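PDB 6F3H: exoribonuclease II, mitochondrial from Candida glabrata, which acts as a mitochondrial 3'-to-5' exoribonuclease, degrading RNA as the nuclease component of the mtEXO degradosome, with magnesium in its active site. Local coordinates for residues Thr387-Phe392 and Val514-Val519; Glu415-Val420 and Ser494-Asn499; Lys274-Leu279 and Arg322-Tyr327; Trp753-Leu758 and Glu815-Leu820. The protein carries 1 engineered substitution. All coordinates share one frame; numbering follows the deposited sequence.

Contact 1 (Thr387-Phe392 and Val514-Val519); sequences TDRYDF and VRLGIV
Arg389 reaches across to Val514-Val519 along its whole side chain. CB lies 3.2 Å from Leu516 O, and CG, anti to the carbonyl carbon, leads the chain on. CD continues toward Gly517 O, and the bend at chi3 then turns the head group back over Leu516. NE gives Gly517 O a 3.1 Å hydrogen bond with an N-H...O angle of 162°. The oxygen lies near the guanidinium plane, although the nitrogen stands above the plane of the carbonyl. Beyond it, CZ sits over Leu516 CB at 3.7 Å, so one guanidinium face is laid on the base of the leucine side chain, and NH1 meets Leu516 CD1. Outside the two segments, NE also faces Glu489 OE1 in a salt bridge, and NH2 makes a weak hydrogen bond to Thr490 O.

The second arginine is used differently. Arg515 CZ lies 4.2 Å from the Tyr390 ring centroid and only 3° off the ring normal, but the two planes are 87° apart. The guanidinium therefore stands upright on the ring with NH1 pointing into its face, a cation-pi contact rather than a flat stack. Phe392 N closes the pairing with a nearly straight 3.0 Å bond to Ile518 O, and its ring edge runs beside Gly517, with CE1 3.7 Å from Gly517 CA.

Tyr390 N to Leu516 O and Ile518 N to Tyr390 O are only weakly bonded. Beside these and one straight backbone bond, the short strand 390-391 at the edge of the RNB sheet is met by two arginine side chains: one guanidinium pairs with a carboxylate, and the other probably finds its stabilisation in pi electrons.

Contact 2 (Glu415-Val420 and Ser494-Asn499); sequences EELDGV and SFELVN
Residues 417 to 420 and 496 to 499 head in similar directions, 35° apart, but the backbones meet only at their far ends, where the CA atoms of Val420 and Asn499 are 5.1 Å apart. Asn499 N donates a hydrogen bond to Val420 O at 2.6 Å, with an N-H...O angle of 160°. The donor approaches nearly along the C=O axis. The same oxygen also receives a CA-H...O contact from Val498 CA at 3.2 Å.

Around this bond the side chains touch lightly. Val420 has CG2 anti to its backbone N, which brings that methyl to 3.6 Å from Asn499 O. Toward Val498 it is looser, with CG2 4.5 Å from Val498 CB. At the other end, Leu417 and Glu496 cross at about a right angle, and the Leu417 CD1 methyl lies 3.9 Å from Glu496 OE2. That carboxylate is committed elsewhere: OE2 forms a salt bridge with Arg423 NE and OE1 one with Arg421 NH1. Arg423 also pairs with Glu415, so a cation sits between two carboxylates whose nearest oxygens, Glu415 OE1 and Glu496 OE2, are 6.6 Å apart; this should ease their repulsion.

Residues 417-420 form the turn from strand 410-416 into the antiparallel strand 421-429, which in turn pairs with strand 488-499. The Val420 bond thus lies at the end of the hairpin turn, just before strand 421-429 begins. Strand 505-519 flanks 488-499 on its other side, while helix 543-567 packs against Glu416 through Leu551 and against Asn499 through Lys558.

Contact 3 (Lys274-Leu279 and Arg322-Tyr327); sequences KAFAKL and RHIDMY
Ala277 and His323 lose the most surface here, with Ile324 next, and no hydrogen bond joins the two segments. The CB of Ala277 points from helix 251-281 straight at the backbone that follows helix 311-322. It lies 3.2 Å from His323 O and 3.4 Å from His323 CB. With a single methyl between them, the backbones come close: the CA atoms of Ala277 and Ile324 are 5.4 Å apart.

His323 carries CG anti to its carbonyl carbon, and its ring extends along the helix toward Lys274, about one turn earlier. There Lys274 CG approaches obliquely, 4.2 Å from His323 NE2, while the lysine amine is turned to the carbonyl of Asp269. His323 ND1 hydrogen-bonds to Lys319 O, so this nitrogen should carry a proton and the ring is tied to its own preceding helix. NE2 is 6.0 Å from Lys274 NZ, a nearby charge that would probably disfavour a second ring proton.

Ile324 fills the other flank of the methyl. Its CG1, anti to the carbonyl carbon, sits 3.8 Å from Ala277 CB, and its CD1 goes on to Phe276 CE2 at 4.3 Å, meeting that ring obliquely.

Polar fastening comes from just beyond the segment, where Asn281 accepts a hydrogen bond from Asp325 N through OD1 and weakly donates to His323 O through ND2. The contact packs the loop after helix 311-322 against helix 251-281, within a helical, strand-free part of the fold: an alanine methyl of one helix lets the backbone leaving another come close.

Contact 4 (Trp753-Leu758 and Glu815-Leu820); sequences WTLKHL and ESIHPL
Thr754 O takes two hydrogen bonds, and both its donors belong to its own helix. Leu758 N is at 3.1 Å, the regular helical bond, and His757 N is at 3.3 Å, a weak one. The neighbouring Trp753 O takes His757 N in the same helical way. The carbonyls of Trp753 and Thr754 are thus bonded within helix 725-761, no hydrogen bond crosses to Glu815-Leu820, and the contact is carried by carbon.

Leu755 is at its centre. Its CB points at the end of strand 808-818 and touches two residues at once, 4.0 Å from Pro819 CB and 4.1 Å from Ile817 CG2. CG lies anti to the carbonyl carbon (chi1 -60°), which carries the branch onward until CD1 lies 3.7 Å from Pro819 CA. The same methyl is 4.0 Å from His818 O. Ile817 presents CG2, anti to its backbone N, rather than its longer branch. The proline ring lies alongside the helix, where Pro819 CB approaches Lys756 N at 4.3 Å; the Lys756 amine itself turns to Tyr752 OH.

Leu824 of strand 823-827 touches both Leu755 and Ile817, extending the apolar patch to the neighbouring strand of the C-terminal five-stranded sheet, which is consistent with the S1 (OB-fold) domain of RNase II relatives. Tyr752 and Glu759 of the long helix border Pro819, and Ser335 of helix 334-343 reaches it from a third element, so the strand end is lodged between two helices and its neighbouring strand.

How the contacts relate
Along the chain contact 3 comes first, then contact 1, whose two segments bracket contact 2, and finally contact 4. Contacts 1 and 2 belong to the same RNB sheet, with centres about 21 Å apart, and touch where Arg515 NH2 lies 3.3 Å from Ser494 OG. Their strands 505-519 and 488-499 are neighbours there; Asp410, a magnesium ligand, starts strand 410-416. Contacts 3 and 4, with centres about 25 Å apart, lie far off: about 68 Å separates the centres of contacts 3 and 1, across the centre of the chain. Helix 334-343 bridges this distant pair, meeting Tyr327 and Pro819. The contacts thus fall into two groups, one in the catalytic sheet and one in the helical and C-terminal parts.

Contact 1 (Thr387-Phe392 and Val514-Val519)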
# COMPACT_ATOMS: atom_id res chain seq x y z
N THR A 387 -12.88 -18.17 26.85
CA THR A 387 -12.71 -18.99 28.04
C THR A 387 -13.34 -20.41 27.88
O THR A 387 -13.36 -21.20 28.83
CB THR A 387 -13.31 -18.26 29.28
N ASP A 388 -13.79 -20.74 26.66
CA ASP A 388 -14.47 -22.01 26.32
C ASP A 388 -13.90 -22.60 25.02
O ASP A 388 -14.56 -22.74 23.99
CB ASP A 388 -15.98 -21.78 26.25
CG ASP A 388 -16.78 -23.07 26.10
OD1 ASP A 388 -16.30 -24.02 25.44
OD2 ASP A 388 -17.87 -23.17 26.70
N ARG A 389 -12.62 -22.95 25.04
CA ARG A 389 -11.88 -23.25 23.83
C ARG A 389 -11.50 -24.72 23.73
O ARG A 389 -11.06 -25.32 24.71
CB ARG A 389 -10.61 -22.40 23.83
CG ARG A 389 -10.86 -21.03 24.40
CD ARG A 389 -9.57 -20.27 24.51
NE ARG A 389 -9.09 -19.84 23.21
CZ ARG A 389 -9.53 -18.76 22.59
NH1 ARG A 389 -10.48 -18.01 23.15
NH2 ARG A 389 -9.04 -18.44 21.41
N TYR A 390 -11.65 -25.29 22.53
CA TYR A 390 -11.16 -26.65 22.27
C TYR A 390 -9.64 -26.76 22.48
O TYR A 390 -8.88 -25.92 22.01
CB TYR A 390 -11.50 -27.02 20.83
CG TYR A 390 -11.04 -28.40 20.43
CD1 TYR A 390 -9.73 -28.62 20.01
CD2 TYR A 390 -11.91 -29.47 20.46
CE1 TYR A 390 -9.31 -29.89 19.63
CE2 TYR A 390 -11.50 -30.74 20.08
CZ TYR A 390 -10.20 -30.94 19.67
OH TYR A 390 -9.80 -32.19 19.29
N ASP A 391 -9.19 -27.82 23.16
CA ASP A 391 -7.75 -28.03 23.35
C ASP A 391 -7.23 -29.16 22.47
O ASP A 391 -7.70 -30.30 22.57
CB ASP A 391 -7.38 -28.32 24.81
CG ASP A 391 -5.86 -28.18 25.07
OD1 ASP A 391 -5.06 -28.57 24.19
OD2 ASP A 391 -5.46 -27.65 26.13
N PHE A 392 -6.21 -28.84 21.67
CA PHE A 392 -5.54 -29.78 20.79
C PHE A 392 -4.44 -30.55 21.50
O PHE A 392 -3.83 -31.45 20.91
CB PHE A 392 -4.97 -29.02 19.59
CG PHE A 392 -6.03 -28.33 18.76
CD1 PHE A 392 -6.44 -27.02 19.07
CD2 PHE A 392 -6.62 -28.98 17.67
CE1 PHE A 392 -7.44 -26.37 18.30
CE2 PHE A 392 -7.60 -28.34 16.90
CZ PHE A 392 -8.01 -27.04 17.21
N VAL A 514 -14.57 -24.09 12.24
CA VAL A 514 -13.87 -22.99 12.88
C VAL A 514 -14.10 -23.12 14.38
O VAL A 514 -15.25 -23.28 14.81
CB VAL A 514 -14.35 -21.62 12.37
CG1 VAL A 514 -13.47 -20.48 12.90
CG2 VAL A 514 -14.41 -21.56 10.85
N ARG A 515 -13.01 -23.07 15.16
CA ARG A 515 -13.07 -23.21 16.61
C ARG A 515 -12.05 -22.32 17.28
O ARG A 515 -10.98 -22.07 16.73
CB ARG A 515 -12.75 -24.61 17.11
CG ARG A 515 -13.78 -25.64 16.88
CD ARG A 515 -13.21 -26.99 17.30
NE ARG A 515 -12.71 -27.72 16.14
CZ ARG A 515 -11.90 -28.76 16.21
NH1 ARG A 515 -11.49 -29.22 17.38
NH2 ARG A 515 -11.51 -29.35 15.10
N LEU A 516 -12.38 -21.89 18.50
CA LEU A 516 -11.41 -21.23 19.36
C LEU A 516 -10.62 -22.31 20.07
O LEU A 516 -11.21 -23.11 20.79
CB LEU A 516 -12.11 -20.34 20.39
CG LEU A 516 -13.04 -19.20 19.94
CD1 LEU A 516 -13.53 -18.39 21.15
CD2 LEU A 516 -12.44 -18.27 18.88
N GLY A 517 -9.31 -22.35 19.85
CA GLY A 517 -8.56 -23.48 20.37
C GLY A 517 -7.46 -23.18 21.38
O GLY A 517 -7.36 -22.06 21.88
N ILE A 518 -6.67 -24.20 21.71
CA ILE A 518 -5.47 -24.07 22.53
C ILE A 518 -4.46 -25.06 21.97
O ILE A 518 -4.82 -26.14 21.51
CB ILE A 518 -5.69 -24.35 24.03
CG1 ILE A 518 -6.74 -23.45 24.63
CG2 ILE A 518 -4.40 -24.18 24.84
CD1 ILE A 518 -7.18 -23.88 26.00
N VAL A 519 -3.20 -24.67 22.02
CA VAL A 519 -2.11 -25.49 21.52
C VAL A 519 -0.93 -25.20 22.42
O VAL A 519 -0.87 -24.16 23.08
CB VAL A 519 -1.78 -25.14 20.05
CG1 VAL A 519 -2.96 -25.41 19.14
CG2 VAL A 519 -1.38 -23.70 19.97

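Contact 2 (Glu415-Val420 and Ser494-Asn499)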
# COMPACT_ATOMS: atom_id res chain seq x y z
N GLU A 415 -3.12 -34.38 10.69
CA GLU A 415 -3.41 -35.71 11.18
C GLU A 415 -3.62 -36.62 10.00
O GLU A 415 -4.58 -36.43 9.23
CB GLU A 415 -4.64 -35.70 12.06
CG GLU A 415 -4.32 -35.29 13.43
CD GLU A 415 -5.57 -35.01 14.19
OE1 GLU A 415 -6.61 -34.84 13.52
OE2 GLU A 415 -5.51 -35.01 15.43
N GLU A 416 -2.75 -37.61 9.85
CA GLU A 416 -2.96 -38.59 8.80
C GLU A 416 -3.91 -39.64 9.37
O GLU A 416 -3.56 -40.40 10.27
CB GLU A 416 -1.65 -39.19 8.32
CG GLU A 416 -1.79 -39.69 6.88
CD GLU A 416 -0.52 -40.29 6.32
OE1 GLU A 416 0.50 -40.39 7.06
OE2 GLU A 416 -0.52 -40.63 5.11
N LEU A 417 -5.14 -39.61 8.86
CA LEU A 417 -6.22 -40.51 9.23
C LEU A 417 -6.15 -41.83 8.47
O LEU A 417 -6.21 -42.91 9.07
CB LEU A 417 -7.55 -39.82 8.92
CG LEU A 417 -7.72 -38.47 9.58
CD1 LEU A 417 -9.10 -37.91 9.30
CD2 LEU A 417 -7.46 -38.63 11.07
N ASP A 418 -6.01 -41.74 7.16
CA ASP A 418 -5.90 -42.89 6.28
C ASP A 418 -4.85 -42.56 5.25
O ASP A 418 -4.32 -41.45 5.20
CB ASP A 418 -7.25 -43.23 5.61
N GLY A 419 -4.51 -43.55 4.42
CA GLY A 419 -3.69 -43.26 3.25
C GLY A 419 -4.37 -42.29 2.30
O GLY A 419 -3.70 -41.51 1.61
N VAL A 420 -5.70 -42.34 2.25
CA VAL A 420 -6.47 -41.51 1.34
C VAL A 420 -6.76 -40.11 1.92
O VAL A 420 -6.89 -39.14 1.16
CB VAL A 420 -7.76 -42.25 1.00
CG1 VAL A 420 -8.44 -42.66 2.29
CG2 VAL A 420 -8.69 -41.38 0.14
N SER A 494 -10.22 -26.12 10.70
CA SER A 494 -9.92 -27.52 10.53
C SER A 494 -10.74 -28.06 9.38
O SER A 494 -11.88 -27.62 9.17
CB SER A 494 -10.20 -28.28 11.81
OG SER A 494 -9.68 -27.58 12.92
N PHE A 495 -10.15 -28.98 8.63
CA PHE A 495 -10.84 -29.59 7.50
C PHE A 495 -10.00 -30.74 6.98
O PHE A 495 -8.82 -30.88 7.32
CB PHE A 495 -11.10 -28.60 6.40
CG PHE A 495 -9.88 -27.88 6.02
CD1 PHE A 495 -9.52 -26.71 6.69
CD2 PHE A 495 -9.04 -28.40 5.06
CE1 PHE A 495 -8.36 -26.03 6.35
CE2 PHE A 495 -7.88 -27.74 4.73
CZ PHE A 495 -7.53 -26.55 5.37
N GLU A 496 -10.61 -31.54 6.11
CA GLU A 496 -9.97 -32.74 5.62
C GLU A 496 -9.86 -32.75 4.11
O GLU A 496 -10.77 -32.30 3.40
CB GLU A 496 -10.70 -33.97 6.07
CG GLU A 496 -10.47 -34.24 7.52
CD GLU A 496 -11.57 -35.07 8.12
OE1 GLU A 496 -12.24 -35.78 7.35
OE2 GLU A 496 -11.75 -35.02 9.36
N LEU A 497 -8.74 -33.27 3.67
CA LEU A 497 -8.41 -33.43 2.27
C LEU A 497 -8.25 -34.90 1.97
O LEU A 497 -7.68 -35.65 2.76
CB LEU A 497 -7.14 -32.71 1.92
CG LEU A 497 -7.29 -31.24 2.17
CD1 LEU A 497 -6.14 -30.79 2.99
CD2 LEU A 497 -7.23 -30.62 0.82
N VAL A 498 -8.74 -35.27 0.80
CA VAL A 498 -8.70 -36.64 0.33
C VAL A 498 -7.86 -36.69 -0.93
O VAL A 498 -8.01 -35.85 -1.82
CB VAL A 498 -10.13 -37.15 0.09
CG1 VAL A 498 -10.94 -36.84 1.31
CG2 VAL A 498 -10.76 -36.42 -1.07
N ASN A 499 -6.92 -37.63 -0.98
CA ASN A 499 -6.21 -37.87 -2.24
C ASN A 499 -7.18 -38.52 -3.21
O ASN A 499 -7.96 -39.41 -2.83
CB ASN A 499 -4.98 -38.75 -2.02
CG ASN A 499 -4.04 -38.18 -0.99
OD1 ASN A 499 -4.45 -37.41 -0.12
ND2 ASN A 499 -2.77 -38.57 -1.07

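Contact 3 (Lys274-Leu279 and Arg322-Tyr327)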
# COMPACT_ATOMS: atom_id res chain seq x y z
N LYS A 274 21.32 35.10 2.69
CA LYS A 274 22.70 35.47 2.41
C LYS A 274 23.60 35.17 3.59
O LYS A 274 24.70 34.63 3.42
CB LYS A 274 22.77 36.96 2.04
CG LYS A 274 22.20 37.30 0.69
CD LYS A 274 21.96 38.78 0.60
CE LYS A 274 21.20 39.16 -0.65
NZ LYS A 274 20.67 40.54 -0.48
N ALA A 275 23.15 35.51 4.80
CA ALA A 275 23.93 35.24 5.99
C ALA A 275 24.17 33.74 6.13
O ALA A 275 25.29 33.31 6.45
CB ALA A 275 23.20 35.79 7.20
N PHE A 276 23.15 32.94 5.87
CA PHE A 276 23.26 31.49 5.97
C PHE A 276 24.25 30.94 4.95
O PHE A 276 25.13 30.15 5.29
CB PHE A 276 21.89 30.86 5.76
CG PHE A 276 21.89 29.36 5.73
CD1 PHE A 276 21.77 28.62 6.91
CD2 PHE A 276 21.98 28.67 4.53
CE1 PHE A 276 21.78 27.24 6.90
CE2 PHE A 276 21.97 27.29 4.51
CZ PHE A 276 21.87 26.57 5.70
N ALA A 277 24.06 31.28 3.68
CA ALA A 277 24.96 30.74 2.67
C ALA A 277 26.40 31.09 2.98
O ALA A 277 27.31 30.31 2.67
CB ALA A 277 24.56 31.27 1.30
N LYS A 278 26.64 32.20 3.65
CA LYS A 278 28.02 32.53 3.97
C LYS A 278 28.57 31.51 4.94
O LYS A 278 29.63 30.93 4.71
CB LYS A 278 28.13 33.93 4.53
CG LYS A 278 29.50 34.49 4.26
CD LYS A 278 29.87 35.56 5.24
CE LYS A 278 30.77 36.58 4.57
NZ LYS A 278 30.03 37.45 3.58
N LEU A 279 27.81 31.26 6.02
CA LEU A 279 28.21 30.28 7.03
C LEU A 279 28.52 28.93 6.41
O LEU A 279 29.48 28.25 6.81
CB LEU A 279 27.09 30.13 8.05
CG LEU A 279 26.64 31.43 8.69
CD1 LEU A 279 25.45 31.21 9.57
CD2 LEU A 279 27.76 31.93 9.53
N ARG A 322 21.58 28.59 -4.85
CA ARG A 322 22.25 29.51 -5.75
C ARG A 322 23.30 30.31 -5.00
O ARG A 322 24.30 30.72 -5.58
CB ARG A 322 21.22 30.43 -6.41
CG ARG A 322 21.76 31.15 -7.62
CD ARG A 322 20.92 32.27 -8.28
NE ARG A 322 19.83 32.87 -7.53
CZ ARG A 322 19.97 33.90 -6.71
NH1 ARG A 322 21.18 34.40 -6.51
NH2 ARG A 322 18.91 34.43 -6.10
N HIS A 323 23.13 30.50 -3.71
CA HIS A 323 24.09 31.25 -2.93
C HIS A 323 25.18 30.39 -2.30
O HIS A 323 25.96 30.92 -1.51
CB HIS A 323 23.38 32.03 -1.84
CG HIS A 323 22.70 33.26 -2.34
ND1 HIS A 323 21.46 33.22 -2.93
CD2 HIS A 323 23.11 34.54 -2.41
CE1 HIS A 323 21.11 34.44 -3.29
NE2 HIS A 323 22.10 35.26 -2.99
N ILE A 324 25.22 29.08 -2.56
CA ILE A 324 26.21 28.20 -1.95
C ILE A 324 27.10 27.62 -3.04
O ILE A 324 26.60 27.04 -4.01
CB ILE A 324 25.54 27.08 -1.14
CG1 ILE A 324 24.85 27.67 0.09
CG2 ILE A 324 26.57 26.09 -0.68
CD1 ILE A 324 23.75 26.85 0.58
N ASP A 325 28.42 27.71 -2.84
CA ASP A 325 29.36 27.45 -3.93
C ASP A 325 29.19 26.06 -4.51
O ASP A 325 28.97 25.89 -5.71
CB ASP A 325 30.79 27.62 -3.45
CG ASP A 325 31.06 29.00 -2.97
OD1 ASP A 325 30.38 29.43 -2.02
OD2 ASP A 325 31.94 29.66 -3.55
N MSE A 326 29.32 25.05 -3.67
CA MSE A 326 29.30 23.69 -4.13
C MSE A 326 28.04 23.37 -4.88
O MSE A 326 28.05 22.71 -5.92
CB MSE A 326 29.44 22.77 -2.96
CG MSE A 326 30.67 23.06 -2.18
SE MSE A 326 30.64 21.85 -0.70
CE MSE A 326 29.79 23.03 0.60
N TYR A 327 26.93 23.84 -4.34
CA TYR A 327 25.61 23.43 -4.79
C TYR A 327 25.03 24.38 -5.80
O TYR A 327 23.85 24.25 -6.14
CB TYR A 327 24.66 23.35 -3.60
CG TYR A 327 25.09 22.35 -2.57
CD1 TYR A 327 24.97 20.99 -2.79
CD2 TYR A 327 25.63 22.76 -1.36
CE1 TYR A 327 25.36 20.07 -1.84
CE2 TYR A 327 26.03 21.84 -0.40
CZ TYR A 327 25.89 20.50 -0.64
OH TYR A 327 26.28 19.57 0.30

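Contact 4 (Trp753-Leu758 and Glu815-Leu820)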
# COMPACT_ATOMS: atom_id res chain seq x y z
N TRP A 753 17.72 2.88 -0.86
CA TRP A 753 18.85 2.03 -0.48
C TRP A 753 19.44 1.29 -1.67
O TRP A 753 20.67 1.12 -1.75
CB TRP A 753 18.43 1.06 0.61
CG TRP A 753 18.15 1.71 1.93
CD1 TRP A 753 16.93 1.83 2.52
CD2 TRP A 753 19.08 2.36 2.81
NE1 TRP A 753 17.05 2.48 3.73
CE2 TRP A 753 18.36 2.82 3.92
CE3 TRP A 753 20.46 2.58 2.77
CZ2 TRP A 753 18.96 3.50 4.98
CZ3 TRP A 753 21.05 3.25 3.83
CH2 TRP A 753 20.30 3.70 4.91
N THR A 754 18.62 0.78 -2.58
CA THR A 754 19.17 0.24 -3.82
C THR A 754 20.13 1.23 -4.44
O THR A 754 21.27 0.89 -4.75
CB THR A 754 18.05 -0.05 -4.81
OG1 THR A 754 17.10 -0.91 -4.21
CG2 THR A 754 18.62 -0.72 -6.04
N LEU A 755 19.68 2.49 -4.59
CA LEU A 755 20.48 3.50 -5.28
C LEU A 755 21.70 3.91 -4.46
O LEU A 755 22.80 4.04 -5.01
CB LEU A 755 19.63 4.73 -5.59
CG LEU A 755 18.40 4.56 -6.48
CD1 LEU A 755 17.87 5.92 -6.90
CD2 LEU A 755 18.68 3.72 -7.69
N LYS A 756 21.53 4.10 -3.15
CA LYS A 756 22.66 4.50 -2.30
C LYS A 756 23.78 3.48 -2.39
O LYS A 756 24.96 3.83 -2.27
CB LYS A 756 22.18 4.65 -0.85
CG LYS A 756 23.12 5.39 0.12
CD LYS A 756 22.36 6.09 1.29
CE LYS A 756 23.31 6.75 2.33
NZ LYS A 756 22.81 6.75 3.77
N HIS A 757 23.44 2.23 -2.65
CA HIS A 757 24.45 1.20 -2.87
C HIS A 757 25.09 1.34 -4.23
O HIS A 757 26.32 1.29 -4.36
CB HIS A 757 23.80 -0.17 -2.73
CG HIS A 757 24.57 -1.24 -3.41
ND1 HIS A 757 25.76 -1.73 -2.91
CD2 HIS A 757 24.33 -1.93 -4.55
CE1 HIS A 757 26.21 -2.67 -3.71
NE2 HIS A 757 25.36 -2.82 -4.71
N LEU A 758 24.28 1.54 -5.27
CA LEU A 758 24.82 1.72 -6.61
C LEU A 758 25.76 2.90 -6.64
O LEU A 758 26.70 2.93 -7.44
CB LEU A 758 23.69 1.93 -7.61
CG LEU A 758 22.76 0.74 -7.76
CD1 LEU A 758 21.95 0.89 -9.01
CD2 LEU A 758 23.53 -0.57 -7.75
N GLU A 815 24.26 8.31 -16.09
CA GLU A 815 24.41 9.75 -16.05
C GLU A 815 24.38 10.26 -14.61
O GLU A 815 25.40 10.69 -14.07
CB GLU A 815 23.32 10.43 -16.89
N SER A 816 23.23 10.12 -13.95
CA SER A 816 22.99 10.74 -12.66
C SER A 816 22.23 9.78 -11.75
O SER A 816 21.53 8.88 -12.20
CB SER A 816 22.19 12.04 -12.80
OG SER A 816 20.80 11.77 -12.84
N ILE A 817 22.39 9.99 -10.44
CA ILE A 817 21.71 9.20 -9.43
C ILE A 817 21.23 10.10 -8.31
O ILE A 817 22.06 10.73 -7.63
CB ILE A 817 22.64 8.15 -8.83
CG1 ILE A 817 23.11 7.18 -9.89
CG2 ILE A 817 21.93 7.47 -7.69
CD1 ILE A 817 24.11 6.19 -9.33
N HIS A 818 19.93 10.13 -8.07
CA HIS A 818 19.40 10.88 -6.93
C HIS A 818 18.53 9.98 -6.07
O HIS A 818 17.32 9.86 -6.31
CB HIS A 818 18.62 12.10 -7.38
CG HIS A 818 19.43 13.02 -8.22
ND1 HIS A 818 19.35 13.05 -9.59
CD2 HIS A 818 20.34 13.97 -7.87
CE1 HIS A 818 20.17 13.96 -10.06
NE2 HIS A 818 20.78 14.54 -9.04
N PRO A 819 19.12 9.42 -5.02
CA PRO A 819 18.43 8.39 -4.23
C PRO A 819 17.18 8.89 -3.52
O PRO A 819 16.12 8.26 -3.64
CB PRO A 819 19.51 7.94 -3.25
CG PRO A 819 20.80 8.39 -3.87
CD PRO A 819 20.49 9.67 -4.54
N LEU A 820 17.27 9.98 -2.76
CA LEU A 820 16.10 10.48 -2.05
C LEU A 820 14.97 10.83 -3.00
O LEU A 820 13.81 10.93 -2.57
CB LEU A 820 16.46 11.70 -1.23
CG LEU A 820 16.76 11.29 0.19
CD1 LEU A 820 17.21 12.49 0.96
CD2 LEU A 820 15.53 10.68 0.80